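Local structure of outer membrane usher protein PapC (Escherichia coli, 3L48) at residues A[27-32]-A[55-60]; A[7-12]-A[75-80]. The protein serves as the outer-membrane usher that exports and assembles pilus subunits through its pore, this chain being its C-terminal domain. All coordinates share one frame; numbering follows the deposited sequence.

Contact 1: residues A[27-32]-A[55-60]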
loop_
_atom_site.group_PDB
_atom_site.type_symbol
_atom_site.label_atom_id
_atom_site.label_comp_id
_atom_site.label_asym_id
_atom_site.label_seq_id
_atom_site.Cartn_x
_atom_site.Cartn_y
_atom_site.Cartn_z
ATOM N N SER A 27 -0.938 7.712 -3.963
ATOM C CA SER A 27 -2.131 6.873 -3.989
ATOM C C SER A 27 -1.775 5.390 -4.011
ATOM O O SER A 27 -0.739 4.997 -4.540
ATOM C CB SER A 27 -3.013 7.216 -5.191
ATOM O OG SER A 27 -2.343 6.921 -6.402
ATOM N N VAL A 28 -2.647 4.574 -3.431
ATOM C CA VAL A 28 -2.460 3.130 -3.416
ATOM C C VAL A 28 -3.615 2.484 -4.171
ATOM O O VAL A 28 -4.782 2.705 -3.844
ATOM C CB VAL A 28 -2.427 2.582 -1.980
ATOM C CG1 VAL A 28 -2.052 1.110 -1.988
ATOM C CG2 VAL A 28 -1.444 3.376 -1.138
ATOM N N THR A 29 -3.291 1.690 -5.184
ATOM C CA THR A 29 -4.312 1.126 -6.055
ATOM C C THR A 29 -4.224 -0.390 -6.120
ATOM O O THR A 29 -3.139 -0.968 -6.023
ATOM C CB THR A 29 -4.210 1.692 -7.483
ATOM O OG1 THR A 29 -2.892 1.466 -7.991
ATOM C CG2 THR A 29 -4.498 3.188 -7.488
ATOM N N SER A 30 -5.379 -1.027 -6.287
ATOM C CA SER A 30 -5.459 -2.479 -6.375
ATOM C C SER A 30 -5.058 -2.953 -7.764
ATOM O O SER A 30 -4.905 -2.146 -8.684
ATOM C CB SER A 30 -6.880 -2.952 -6.059
ATOM O OG SER A 30 -7.796 -2.481 -7.033
ATOM N N GLU A 31 -4.883 -4.263 -7.909
ATOM C CA GLU A 31 -4.608 -4.850 -9.213
ATOM C C GLU A 31 -5.657 -4.362 -10.203
ATOM O O GLU A 31 -5.344 -4.026 -11.347
ATOM C CB GLU A 31 -4.652 -6.376 -9.137
ATOM C CG GLU A 31 -3.716 -6.987 -8.108
ATOM C CD GLU A 31 -3.833 -8.500 -8.044
ATOM O OE1 GLU A 31 -4.940 -9.023 -8.299
ATOM O OE2 GLU A 31 -2.823 -9.164 -7.733
ATOM N N LYS A 32 -6.904 -4.319 -9.743
ATOM C CA LYS A 32 -8.033 -3.926 -10.578
ATOM C C LYS A 32 -7.952 -2.458 -10.992
ATOM O O LYS A 32 -8.579 -2.046 -11.966
ATOM C CB LYS A 32 -9.348 -4.194 -9.842
ATOM C CG LYS A 32 -9.444 -5.586 -9.228
ATOM N N THR A 55 -1.779 -7.755 -5.268
ATOM C CA THR A 55 -0.645 -6.855 -5.432
ATOM C C THR A 55 -1.133 -5.423 -5.596
ATOM O O THR A 55 -1.909 -5.121 -6.502
ATOM C CB THR A 55 0.208 -7.231 -6.661
ATOM O OG1 THR A 55 0.732 -8.554 -6.493
ATOM C CG2 THR A 55 1.365 -6.249 -6.831
ATOM N N LEU A 56 -0.683 -4.542 -4.712
ATOM C CA LEU A 56 -1.056 -3.140 -4.795
ATOM C C LEU A 56 0.090 -2.343 -5.393
ATOM O O LEU A 56 1.258 -2.693 -5.223
ATOM C CB LEU A 56 -1.404 -2.588 -3.412
ATOM C CG LEU A 56 -2.477 -3.327 -2.608
ATOM C CD1 LEU A 56 -2.803 -2.561 -1.332
ATOM C CD2 LEU A 56 -3.735 -3.540 -3.437
ATOM N N SER A 57 -0.245 -1.274 -6.103
ATOM C CA SER A 57 0.772 -0.368 -6.610
ATOM C C SER A 57 0.660 0.976 -5.898
ATOM O O SER A 57 -0.440 1.456 -5.621
ATOM C CB SER A 57 0.653 -0.196 -8.126
ATOM O OG SER A 57 -0.438 0.639 -8.458
ATOM N N VAL A 58 1.807 1.566 -5.585
ATOM C CA VAL A 58 1.850 2.866 -4.937
ATOM C C VAL A 58 2.287 3.907 -5.955
ATOM O O VAL A 58 3.361 3.802 -6.544
ATOM C CB VAL A 58 2.815 2.860 -3.745
ATOM C CG1 VAL A 58 2.819 4.215 -3.057
ATOM C CG2 VAL A 58 2.422 1.760 -2.772
ATOM N N ASN A 59 1.447 4.914 -6.164
ATOM C CA ASN A 59 1.685 5.875 -7.229
ATOM C C ASN A 59 1.980 7.281 -6.729
ATOM O O ASN A 59 1.334 7.773 -5.805
ATOM C CB ASN A 59 0.480 5.918 -8.172
ATOM C CG ASN A 59 -0.142 4.553 -8.380
ATOM O OD1 ASN A 59 -1.166 4.225 -7.775
ATOM N ND2 ASN A 59 0.478 3.744 -9.231
ATOM N N TRP A 60 2.976 7.912 -7.344
ATOM C CA TRP A 60 3.179 9.351 -7.218
ATOM C C TRP A 60 3.995 9.869 -8.399
ATOM O O TRP A 60 4.648 9.093 -9.093
ATOM C CB TRP A 60 3.807 9.734 -5.870
ATOM C CG TRP A 60 5.239 9.347 -5.675
ATOM C CD1 TRP A 60 6.344 10.075 -6.019
ATOM C CD2 TRP A 60 5.724 8.152 -5.046
ATOM N NE1 TRP A 60 7.488 9.398 -5.655
ATOM C CE2 TRP A 60 7.136 8.222 -5.060
ATOM C CE3 TRP A 60 5.103 7.035 -4.478
ATOM C CZ2 TRP A 60 7.932 7.205 -4.531
ATOM C CZ3 TRP A 60 5.898 6.032 -3.956
ATOM C CH2 TRP A 60 7.298 6.124 -3.984
HETATM O O HOH W 1 -2.390 -0.943 -10.182
#
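S27, T29 and N59 have more surface buried here than any other residue of the two segments, and all three side chains project from the same face of a sheet. The sheet is one half of the Greek-key, immunoglobulin-like sandwich of the usher's C-terminal domain, and strands 27-29 and 55-59 are its two inner members. Their axes run antiparallel at 156°, in a register set by two hydrogen-bonded pairs. At the first, N59 N reaches S27 O at 2.7 Å, while S27 N binds N59 O. The second joins T29 and S57 in the same two-way fashion, T29 N lying 2.9 Å from S57 O.

On that face, T29 and S57 meet through their hydroxyls, T29 OG1 lying 2.6 Å from S57 OG. T29 OG1 is placed there by a chi1 of 56°, between the backbone N and the carbonyl carbon. A water extends the polar row, bound to S57 OG at 3.0 Å and donating to S30 O. The N59 side chain passes T29 at about a right angle, and its CB comes within 3.5 Å of S27 OG. An alanine in place of N59 would keep CB but would probably leave the S27 and T29 hydroxyls without the amide group beside them. The S27 side chain lies about 6 Å from a cobalt ion in the crystal.

V28 and V58 point to the other face, where L47 of the opposing sheet touches both V28 and L56. V28 CG1 rests 3.8 Å from L56 CD1. Beyond the strand, the poorly ordered E31 accepts T55 N through OE2, at 3.0 Å and from above the carboxylate plane.

Contact 2: residues A[7-12]-A[75-80]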
loop_
_atom_site.group_PDB
_atom_site.type_symbol
_atom_site.label_atom_id
_atom_site.label_comp_id
_atom_site.label_asym_id
_atom_site.label_seq_id
_atom_site.Cartn_x
_atom_site.Cartn_y
_atom_site.Cartn_z
ATOM N N GLY A 7 -10.298 -10.184 5.387
ATOM C CA GLY A 7 -10.020 -8.885 5.974
ATOM C C GLY A 7 -9.791 -7.825 4.919
ATOM O O GLY A 7 -9.015 -8.031 3.993
ATOM N N LYS A 8 -10.448 -6.679 5.069
ATOM C CA LYS A 8 -10.456 -5.684 4.002
ATOM C C LYS A 8 -9.899 -4.298 4.338
ATOM O O LYS A 8 -9.280 -3.677 3.483
ATOM C CB LYS A 8 -11.846 -5.593 3.370
ATOM C CG LYS A 8 -12.132 -6.739 2.423
ATOM C CD LYS A 8 -13.614 -6.968 2.274
ATOM C CE LYS A 8 -13.884 -8.303 1.607
ATOM N NZ LYS A 8 -15.293 -8.748 1.809
ATOM N N ARG A 9 -10.104 -3.799 5.554
ATOM C CA ARG A 9 -9.433 -2.548 5.920
ATOM C C ARG A 9 -8.099 -2.789 6.612
ATOM O O ARG A 9 -8.034 -3.444 7.655
ATOM C CB ARG A 9 -10.286 -1.625 6.790
ATOM C CG ARG A 9 -9.460 -0.425 7.265
ATOM C CD ARG A 9 -10.271 0.664 7.923
ATOM N NE ARG A 9 -10.572 0.366 9.316
ATOM C CZ ARG A 9 -11.058 1.253 10.173
ATOM N NH1 ARG A 9 -11.281 2.498 9.778
ATOM N NH2 ARG A 9 -11.316 0.899 11.423
ATOM N N LEU A 10 -7.038 -2.237 6.033
ATOM C CA LEU A 10 -5.698 -2.429 6.571
ATOM C C LEU A 10 -5.048 -1.117 6.976
ATOM O O LEU A 10 -5.197 -0.104 6.300
ATOM C CB LEU A 10 -4.812 -3.141 5.549
ATOM C CG LEU A 10 -5.307 -4.510 5.091
ATOM C CD1 LEU A 10 -4.240 -5.193 4.253
ATOM C CD2 LEU A 10 -5.686 -5.360 6.295
ATOM N N PHE A 11 -4.332 -1.145 8.094
ATOM C CA PHE A 11 -3.493 -0.027 8.496
ATOM C C PHE A 11 -2.076 -0.337 8.029
ATOM O O PHE A 11 -1.332 -1.049 8.704
ATOM C CB PHE A 11 -3.526 0.159 10.013
ATOM C CG PHE A 11 -4.915 0.276 10.583
ATOM C CD1 PHE A 11 -5.791 1.245 10.123
ATOM C CD2 PHE A 11 -5.339 -0.578 11.588
ATOM C CE1 PHE A 11 -7.073 1.357 10.651
ATOM C CE2 PHE A 11 -6.618 -0.471 12.123
ATOM C CZ PHE A 11 -7.486 0.500 11.653
ATOM N N ALA A 12 -1.713 0.187 6.865
ATOM C CA ALA A 12 -0.460 -0.198 6.222
ATOM C C ALA A 12 0.696 0.737 6.553
ATOM O O ALA A 12 0.605 1.953 6.371
ATOM C CB ALA A 12 -0.644 -0.301 4.712
ATOM N N ILE A 75 -6.077 -9.564 7.668
ATOM C CA ILE A 75 -7.465 -9.447 8.102
ATOM C C ILE A 75 -7.785 -8.009 8.494
ATOM O O ILE A 75 -6.884 -7.177 8.618
ATOM C CB ILE A 75 -7.799 -10.403 9.266
ATOM C CG1 ILE A 75 -6.916 -10.111 10.482
ATOM C CG2 ILE A 75 -7.656 -11.850 8.820
ATOM C CD1 ILE A 75 -7.203 -11.007 11.668
ATOM N N SER A 76 -9.067 -7.727 8.696
ATOM C CA SER A 76 -9.531 -6.358 8.889
ATOM C C SER A 76 -9.005 -5.725 10.174
ATOM O O SER A 76 -8.884 -6.388 11.206
ATOM C CB SER A 76 -11.060 -6.292 8.843
ATOM O OG SER A 76 -11.498 -4.970 8.578
ATOM N N ASP A 77 -8.698 -4.433 10.089
ATOM C CA ASP A 77 -8.134 -3.668 11.200
ATOM C C ASP A 77 -6.772 -4.174 11.651
ATOM O O ASP A 77 -6.378 -3.983 12.799
ATOM C CB ASP A 77 -9.101 -3.607 12.383
ATOM C CG ASP A 77 -10.152 -2.525 12.218
ATOM O OD1 ASP A 77 -10.828 -2.199 13.216
ATOM O OD2 ASP A 77 -10.294 -1.996 11.093
ATOM N N GLN A 78 -6.049 -4.812 10.740
ATOM C CA GLN A 78 -4.692 -5.255 11.029
ATOM C C GLN A 78 -3.686 -4.198 10.590
ATOM O O GLN A 78 -3.737 -3.713 9.461
ATOM C CB GLN A 78 -4.391 -6.578 10.318
ATOM C CG GLN A 78 -2.995 -7.126 10.577
ATOM C CD GLN A 78 -2.747 -8.457 9.884
ATOM O OE1 GLN A 78 -3.664 -9.058 9.323
ATOM N NE2 GLN A 78 -1.502 -8.922 9.920
ATOM N N GLN A 79 -2.776 -3.837 11.488
ATOM C CA GLN A 79 -1.638 -3.014 11.105
ATOM C C GLN A 79 -0.525 -3.935 10.639
ATOM O O GLN A 79 -0.163 -4.878 11.341
ATOM C CB GLN A 79 -1.136 -2.167 12.274
ATOM C CG GLN A 79 0.094 -1.332 11.918
ATOM C CD GLN A 79 0.778 -0.746 13.137
ATOM O OE1 GLN A 79 1.762 -1.295 13.636
ATOM N NE2 GLN A 79 0.258 0.369 13.623
ATOM N N LEU A 80 0.021 -3.669 9.459
ATOM C CA LEU A 80 1.139 -4.467 8.976
ATOM C C LEU A 80 2.104 -3.680 8.093
ATOM O O LEU A 80 1.716 -2.736 7.402
ATOM C CB LEU A 80 0.646 -5.722 8.252
ATOM C CG LEU A 80 0.159 -5.578 6.811
ATOM C CD1 LEU A 80 -0.298 -6.931 6.283
ATOM C CD2 LEU A 80 -0.961 -4.557 6.705
HETATM O O HOH W 2 -13.223 -3.637 6.866
#
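L10 CD1 meets L80 CD2 at 4.1 Å, and this pair belongs to the tightly packed side of the contact, where L10 and A12 are buried. L10 CD2 also presses to 3.2 Å from I75 O, and V50, V70 and A74 pack on the same leucine.

Strands 10-16 and 78-84 run parallel, 22° apart over the short segments, as neighbours in the three-stranded mixed sheet of the immunoglobulin-like sandwich. F11 bonds to the residues flanking Q79, the parallel pattern, with F11 N donating to Q78 O and F11 O accepting from L80 N at 3.0 Å. A type II turn from I75 to Q78 leads into the second strand.

The solvent side is built differently, from R9, F11, D77 and Q79. R9 approaches D77 side-on and gives both NE and NH2 to the single oxygen OD2; the salt bridge is 3.0 Å long from NE to OD2, which lies nearly in the guanidinium plane. F11 CZ sits 3.5 Å above one face of that guanidinium, offset toward its rim, and the F11 ring also meets W46. At the exposed margin the backbones come close, G7 CA lying 3.1 Å from S76 N, which leaves little room for a side chain at the glycine. There too a water binds S76 OG at 2.8 Å and, weakly, R9 N.

In the fold
The two contacts lie on opposite sides of the chain's centre, 16 Å apart between centres and about 6 Å between nearest atoms, without touching. Each pairs strands of a different sheet: contact 1 the inner strands of the antiparallel four-stranded sheet, contact 2 the central strand 10-16 and the edge strand 78-84 of the mixed three-stranded one. Contact 2 thus pairs the first strand with the last, and both segments of contact 1 fall between them in sequence. L47 touches V28 and L56 of contact 1 and also A12 of contact 2. The C66-C84 disulfide ties strand 64-69, beside contact 1, to strand 78-84 of contact 2, covalently linking both halves of the usher's C-terminal sandwich.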